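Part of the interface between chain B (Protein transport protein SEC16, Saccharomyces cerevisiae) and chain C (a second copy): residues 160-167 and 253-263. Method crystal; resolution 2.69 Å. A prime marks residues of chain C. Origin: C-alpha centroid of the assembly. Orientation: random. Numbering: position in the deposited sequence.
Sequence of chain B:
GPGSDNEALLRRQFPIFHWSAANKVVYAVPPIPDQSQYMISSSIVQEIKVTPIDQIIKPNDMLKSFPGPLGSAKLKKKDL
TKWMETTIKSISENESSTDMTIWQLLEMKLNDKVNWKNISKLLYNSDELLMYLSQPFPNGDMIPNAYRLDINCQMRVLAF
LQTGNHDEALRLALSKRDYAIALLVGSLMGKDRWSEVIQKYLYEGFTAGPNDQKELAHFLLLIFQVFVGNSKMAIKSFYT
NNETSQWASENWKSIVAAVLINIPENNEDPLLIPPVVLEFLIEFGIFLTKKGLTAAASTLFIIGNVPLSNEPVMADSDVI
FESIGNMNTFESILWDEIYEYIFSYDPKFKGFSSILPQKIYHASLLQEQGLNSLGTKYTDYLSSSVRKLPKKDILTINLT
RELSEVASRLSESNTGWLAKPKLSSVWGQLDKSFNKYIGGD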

# COMPACT_ATOMS: atom_id res chain seq x y z
N PHE B 160 11.22 27.73 -9.83
CA PHE B 160 11.10 26.57 -10.70
C PHE B 160 10.04 25.61 -10.18
O PHE B 160 9.22 25.11 -10.94
CB PHE B 160 12.44 25.86 -10.84
CG PHE B 160 13.27 26.34 -11.99
CD1 PHE B 160 12.69 26.66 -13.20
CD2 PHE B 160 14.64 26.47 -11.86
CE1 PHE B 160 13.45 27.10 -14.26
CE2 PHE B 160 15.41 26.92 -12.92
CZ PHE B 160 14.82 27.23 -14.12
N LEU B 161 10.08 25.36 -8.88
CA LEU B 161 9.13 24.44 -8.25
C LEU B 161 7.72 25.02 -8.21
O LEU B 161 6.74 24.30 -8.38
CB LEU B 161 9.59 24.08 -6.84
CG LEU B 161 10.87 23.25 -6.77
CD1 LEU B 161 11.28 23.01 -5.34
CD2 LEU B 161 10.69 21.93 -7.51
N GLN B 162 7.64 26.33 -8.00
CA GLN B 162 6.35 27.02 -8.00
C GLN B 162 5.69 26.97 -9.37
O GLN B 162 4.48 27.20 -9.49
CB GLN B 162 6.51 28.48 -7.57
CG GLN B 162 6.84 28.66 -6.10
CD GLN B 162 6.74 30.10 -5.67
OE1 GLN B 162 7.74 30.77 -5.47
NE2 GLN B 162 5.51 30.58 -5.52
N THR B 163 6.47 26.66 -10.40
CA THR B 163 5.95 26.56 -11.76
C THR B 163 5.84 25.11 -12.22
O THR B 163 5.43 24.83 -13.34
CB THR B 163 6.82 27.36 -12.75
OG1 THR B 163 8.19 26.98 -12.62
CG2 THR B 163 6.69 28.85 -12.49
N GLY B 164 6.21 24.19 -11.33
CA GLY B 164 6.08 22.76 -11.60
C GLY B 164 7.22 22.18 -12.41
O GLY B 164 7.10 21.08 -12.95
N ASN B 165 8.33 22.91 -12.49
CA ASN B 165 9.45 22.51 -13.33
C ASN B 165 10.51 21.71 -12.57
O ASN B 165 11.54 22.25 -12.17
CB ASN B 165 10.08 23.74 -13.98
CG ASN B 165 10.88 23.40 -15.22
OD1 ASN B 165 11.27 22.25 -15.43
ND2 ASN B 165 11.14 24.40 -16.05
N HIS B 166 10.26 20.42 -12.39
CA HIS B 166 11.20 19.54 -11.69
C HIS B 166 12.52 19.44 -12.43
O HIS B 166 13.59 19.54 -11.83
CB HIS B 166 10.59 18.15 -11.54
CG HIS B 166 9.40 18.10 -10.65
ND1 HIS B 166 8.62 16.97 -10.50
CD2 HIS B 166 8.83 19.04 -9.85
CE1 HIS B 166 7.64 17.21 -9.66
NE2 HIS B 166 7.75 18.47 -9.25
N ASP B 167 12.43 19.21 -13.73
CA ASP B 167 13.62 18.97 -14.54
C ASP B 167 14.58 20.15 -14.53
O ASP B 167 15.79 19.98 -14.40
CB ASP B 167 13.23 18.61 -15.98
CG ASP B 167 12.38 17.36 -16.06
OD1 ASP B 167 12.67 16.50 -16.92
OD2 ASP B 167 11.42 17.24 -15.27
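Chain C 253-263: KSIVAAVLINI

What shape do the two backbones have where they meet? Chain B offers a break between two helices: one helix that began earlier in the chain ends ahead of Gly164, and another starts at His166. Gly164 leaves helical geometry with a phi of 83° and a psi of 16°, and the chain closes in a Schellman motif, with Gly164 N bonded to Leu161 O at 3.0 Å and Asn165 N bonded to Phe160 O at 2.8 Å. Asn165 then takes the N-cap position of the next helix. Chain C is simpler, the final part of a helix followed by an extended conformation at Ile263′, with phi -73° and psi 128°. The contact therefore joins a helix-to-helix turn on one copy to the last turns of a helix on the other.

How is chain C placed along chain B? The backbones are nearest at two CA pairs, with the CA atoms of Gln162 and Ala258′ 4.8 Å apart and those of Gly164 and Asn262′ 5.2 Å apart. Two steps along chain B thus match four along chain C, about one helical turn, and both sequences advance in the same sense between these points. The residues at these points include two small ones: Ala258′ brings only a methyl group, its CB 4.4 Å from Gln162 CG, and Gly164 has no side chain at all. Gly164 CA lies 4.0 Å from Ile261′ O, and a CB in ideal position would be tight against that same oxygen. The positive phi favours glycine independently.

What holds the polar centre of the contact together? Asn262′ does, with the largest covered area of any residue in the two stretches. Its CB points sideways, but the amide at its end reaches chain B and bonds there through both of its polar atoms. Asn262′ ND2 donates to Leu161 O at 3.0 Å, a carbonyl that also accepts from Gly164 N within the turn. His166 NE2 gives a weak hydrogen bond to Asn262′ OD1 at 3.3 Å, with the oxygen near the plane of the imidazole and at its edge. Gly164 CA is 3.5 Å from Asn262′ OD1, so the bare turn passes close beside the amide.

What lies around this polar centre? Ile261′ points its CB toward chain B and meets mainly backbone: its CG2 is 3.6 Å from Gln162 O and 3.9 Å from Leu161 O, while its CD1 is 3.9 Å from Thr163 O. The branched side chain thus lies along three successive carbonyls at the helix end. Gln162 starts away from chain C, yet its end comes nearer and stretches back along the helix, where Gln162 NE2 stands 4.4 Å from Ser254′ CB. Ser254′ and Ala258′, one turn apart, thus both lie beside this one long side chain.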

# COMPACT_ATOMS: atom_id res chain seq x y z
N LYS C 253 -2.14 31.43 -0.16
CA LYS C 253 -2.56 31.24 -1.54
C LYS C 253 -1.46 30.65 -2.42
O LYS C 253 -1.69 29.68 -3.14
CB LYS C 253 -3.08 32.55 -2.13
CG LYS C 253 -4.56 32.78 -1.88
CD LYS C 253 -5.02 34.04 -2.57
CE LYS C 253 -6.49 34.31 -2.30
NZ LYS C 253 -6.90 35.61 -2.90
N SER C 254 -0.27 31.25 -2.36
CA SER C 254 0.86 30.78 -3.17
C SER C 254 1.42 29.46 -2.65
O SER C 254 2.00 28.67 -3.40
CB SER C 254 1.96 31.83 -3.22
OG SER C 254 2.37 32.20 -1.91
N ILE C 255 1.27 29.22 -1.35
CA ILE C 255 1.72 27.98 -0.74
C ILE C 255 0.93 26.79 -1.26
O ILE C 255 1.49 25.82 -1.78
CB ILE C 255 1.58 28.02 0.79
CG1 ILE C 255 2.49 29.11 1.37
CG2 ILE C 255 1.91 26.65 1.38
CD1 ILE C 255 2.45 29.20 2.87
N VAL C 256 -0.39 26.85 -1.12
CA VAL C 256 -1.25 25.79 -1.62
C VAL C 256 -1.06 25.62 -3.12
O VAL C 256 -1.02 24.49 -3.62
CB VAL C 256 -2.73 26.07 -1.29
CG1 VAL C 256 -3.61 24.99 -1.87
CG2 VAL C 256 -2.92 26.18 0.21
N ALA C 257 -0.93 26.73 -3.84
CA ALA C 257 -0.75 26.69 -5.29
C ALA C 257 0.53 25.96 -5.68
O ALA C 257 0.55 25.24 -6.68
CB ALA C 257 -0.75 28.11 -5.87
N ALA C 258 1.58 26.14 -4.90
CA ALA C 258 2.84 25.44 -5.14
C ALA C 258 2.67 23.94 -4.99
O ALA C 258 3.16 23.16 -5.80
CB ALA C 258 3.92 25.94 -4.21
N VAL C 259 1.96 23.53 -3.94
CA VAL C 259 1.71 22.11 -3.70
C VAL C 259 0.91 21.47 -4.83
O VAL C 259 1.28 20.43 -5.35
CB VAL C 259 0.99 21.89 -2.35
CG1 VAL C 259 0.52 20.45 -2.23
CG2 VAL C 259 1.91 22.25 -1.19
N LEU C 260 -0.19 22.11 -5.21
CA LEU C 260 -1.09 21.55 -6.21
C LEU C 260 -0.41 21.40 -7.57
O LEU C 260 -0.59 20.39 -8.24
CB LEU C 260 -2.35 22.41 -6.35
CG LEU C 260 -3.23 22.51 -5.10
CD1 LEU C 260 -4.46 23.37 -5.37
CD2 LEU C 260 -3.64 21.12 -4.62
N ILE C 261 0.38 22.39 -7.95
CA ILE C 261 1.02 22.39 -9.26
C ILE C 261 2.14 21.36 -9.34
O ILE C 261 2.64 21.07 -10.43
CB ILE C 261 1.57 23.78 -9.62
CG1 ILE C 261 1.62 23.96 -11.14
CG2 ILE C 261 2.95 23.99 -9.00
CD1 ILE C 261 1.97 25.37 -11.57
N ASN C 262 2.53 20.81 -8.20
CA ASN C 262 3.59 19.80 -8.15
C ASN C 262 3.04 18.39 -7.99
O ASN C 262 3.80 17.44 -7.78
CB ASN C 262 4.59 20.10 -7.03
CG ASN C 262 5.55 21.21 -7.39
OD1 ASN C 262 6.12 21.21 -8.48
ND2 ASN C 262 5.72 22.16 -6.49
N ILE C 263 1.73 18.26 -8.09
CA ILE C 263 1.11 16.95 -8.02
C ILE C 263 1.36 16.16 -9.30
O ILE C 263 1.12 16.67 -10.40
CB ILE C 263 -0.41 17.04 -7.78
CG1 ILE C 263 -0.68 17.63 -6.40
CG2 ILE C 263 -1.06 15.67 -7.90
CD1 ILE C 263 -2.15 17.66 -6.05